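Local coordinates for protein hypothetical sugar kinase (Cytophaga hutchinsonii, PDB 3R8E) that is a putative sugar kinase of the ROK family, which probably transfers a phosphate group from ATP to a sugar, at residues Gln145-Leu150 and Asn263-Gly268. Numbering follows the deposited sequence.
Sequences QTFILL and NILLGG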
loop_
_atom_site.group_PDB
_atom_site.type_symbol
_atom_site.label_atom_id
_atom_site.label_comp_id
_atom_site.label_asym_id
_atom_site.label_seq_id
_atom_site.Cartn_x
_atom_site.Cartn_y
_atom_site.Cartn_z
ATOM N N GLN A 145 -9.336 -9.923 11.951
ATOM C CA GLN A 145 -9.221 -8.471 12.051
ATOM C C GLN A 145 -8.464 -7.782 10.919
ATOM O O GLN A 145 -8.852 -6.677 10.529
ATOM C CB GLN A 145 -8.579 -8.080 13.391
ATOM C CG GLN A 145 -9.447 -8.421 14.613
ATOM C CD GLN A 145 -10.775 -7.698 14.641
ATOM O OE1 GLN A 145 -11.832 -8.253 14.318
ATOM N NE2 GLN A 145 -10.762 -6.456 15.067
ATOM N N THR A 146 -7.361 -8.374 10.450
ATOM C CA THR A 146 -6.515 -7.725 9.451
ATOM C C THR A 146 -6.211 -8.688 8.314
ATOM O O THR A 146 -5.500 -9.673 8.514
ATOM C CB THR A 146 -5.239 -7.200 10.139
ATOM O OG1 THR A 146 -5.633 -6.346 11.225
ATOM C CG2 THR A 146 -4.315 -6.437 9.177
ATOM N N PHE A 147 -6.756 -8.404 7.119
ATOM C CA PHE A 147 -6.533 -9.256 5.951
ATOM C C PHE A 147 -6.847 -8.542 4.661
ATOM O O PHE A 147 -7.553 -7.535 4.655
ATOM C CB PHE A 147 -7.389 -10.549 6.023
ATOM C CG PHE A 147 -8.885 -10.369 5.883
ATOM C CD1 PHE A 147 -9.497 -10.436 4.633
ATOM C CD2 PHE A 147 -9.688 -10.199 7.004
ATOM C CE1 PHE A 147 -10.882 -10.290 4.506
ATOM C CE2 PHE A 147 -11.076 -10.071 6.875
ATOM C CZ PHE A 147 -11.661 -10.109 5.623
ATOM N N ILE A 148 -6.379 -9.120 3.554
ATOM C CA ILE A 148 -6.713 -8.677 2.206
ATOM C C ILE A 148 -7.487 -9.796 1.521
ATOM O O ILE A 148 -7.111 -10.968 1.631
ATOM C CB ILE A 148 -5.488 -8.222 1.339
ATOM C CG1 ILE A 148 -5.966 -7.666 -0.033
ATOM C CG2 ILE A 148 -4.480 -9.367 1.124
ATOM C CD1 ILE A 148 -4.929 -6.881 -0.812
ATOM N N LEU A 149 -8.569 -9.425 0.830
ATOM C CA LEU A 149 -9.314 -10.326 -0.025
ATOM C C LEU A 149 -8.962 -9.957 -1.449
ATOM O O LEU A 149 -9.217 -8.827 -1.854
ATOM C CB LEU A 149 -10.839 -10.278 0.217
ATOM C CG LEU A 149 -11.719 -10.986 -0.844
ATOM C CD1 LEU A 149 -11.447 -12.471 -0.889
ATOM C CD2 LEU A 149 -13.187 -10.781 -0.569
ATOM N N LEU A 150 -8.328 -10.872 -2.184
ATOM C CA LEU A 150 -8.033 -10.681 -3.600
ATOM C C LEU A 150 -9.045 -11.461 -4.406
ATOM O O LEU A 150 -9.068 -12.694 -4.324
ATOM C CB LEU A 150 -6.614 -11.143 -3.990
ATOM C CG LEU A 150 -5.414 -10.321 -3.627
ATOM C CD1 LEU A 150 -4.177 -10.947 -4.257
ATOM C CD2 LEU A 150 -5.537 -8.899 -4.148
ATOM N N ASN A 263 -2.434 -11.850 6.294
ATOM C CA ASN A 263 -3.563 -12.761 6.127
ATOM C C ASN A 263 -4.137 -12.471 4.773
ATOM O O ASN A 263 -4.455 -11.317 4.488
ATOM C CB ASN A 263 -4.607 -12.606 7.219
ATOM C CG ASN A 263 -4.153 -13.076 8.567
ATOM O OD1 ASN A 263 -3.480 -14.105 8.707
ATOM N ND2 ASN A 263 -4.568 -12.352 9.590
ATOM N N ILE A 264 -4.179 -13.489 3.901
ATOM C CA ILE A 264 -4.639 -13.310 2.527
ATOM C C ILE A 264 -5.738 -14.313 2.208
ATOM O O ILE A 264 -5.549 -15.523 2.395
ATOM C CB ILE A 264 -3.439 -13.445 1.542
ATOM C CG1 ILE A 264 -2.361 -12.374 1.813
ATOM C CG2 ILE A 264 -3.887 -13.395 0.062
ATOM C CD1 ILE A 264 -0.961 -12.882 1.679
ATOM N N LEU A 265 -6.875 -13.801 1.702
ATOM C CA LEU A 265 -7.988 -14.625 1.217
ATOM C C LEU A 265 -8.056 -14.472 -0.289
ATOM O O LEU A 265 -8.041 -13.347 -0.793
ATOM C CB LEU A 265 -9.342 -14.264 1.853
ATOM C CG LEU A 265 -9.530 -14.514 3.358
ATOM C CD1 LEU A 265 -10.938 -14.141 3.782
ATOM C CD2 LEU A 265 -9.238 -15.973 3.748
ATOM N N LEU A 266 -8.142 -15.598 -1.006
ATOM C CA LEU A 266 -8.177 -15.591 -2.459
ATOM C C LEU A 266 -9.535 -16.052 -2.974
ATOM O O LEU A 266 -9.976 -17.160 -2.659
ATOM C CB LEU A 266 -7.042 -16.474 -3.020
ATOM C CG LEU A 266 -5.608 -16.073 -2.624
ATOM C CD1 LEU A 266 -4.621 -17.132 -3.036
ATOM C CD2 LEU A 266 -5.201 -14.717 -3.220
ATOM N N GLY A 267 -10.176 -15.184 -3.757
ATOM C CA GLY A 267 -11.486 -15.414 -4.365
ATOM C C GLY A 267 -11.480 -15.230 -5.873
ATOM O O GLY A 267 -10.414 -15.083 -6.477
ATOM N N GLY A 268 -12.664 -15.247 -6.480
ATOM C CA GLY A 268 -12.811 -15.098 -7.927
ATOM C C GLY A 268 -12.726 -16.418 -8.666
ATOM O O GLY A 268 -12.429 -17.448 -8.061
#
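Strands 147-152 and 263-267 run parallel as neighbours in the five-stranded mixed sheet of a ribonuclease H-like domain, the fold of ROK kinases. Ile148 lies beside Ile264, Leu149 beside Leu265 and Leu150 beside Leu266. Ile148 N donates a hydrogen bond to Asn263 O at 3.1 Å. Ile148 O accepts one from Leu265 N at 2.8 Å. The pattern repeats two residues on, where Leu150 N donates to Leu265 O and Leu150 O accepts from Gly267 N. The Asn263 side chain adds a hydrogen bond just before strand 147-152 begins: its ND2 donates to Thr146 O at 3.0 Å, with that oxygen near the amide plane. CG of Asn263 stands anti to its own carbonyl carbon (chi1 -69°), which brings the amide beside Thr146.

On one face, CG2 of Ile148 meets CG1 of Ile264 at 3.7 Å, the two side chains running side by side. Leu150 CB touches Leu266 CD2 at 3.9 Å on that face. On the other, Leu265 CD1 meets the Phe147 ring obliquely, 3.9 Å from CE1, while Leu149 CD1 rests on Leu265 CB.

Helix 127-138 covers the Leu149 and Leu265 face, and helix 274-288 packs on Ile264 and Leu266. Strands 156-162 and 298-301 flank the pair.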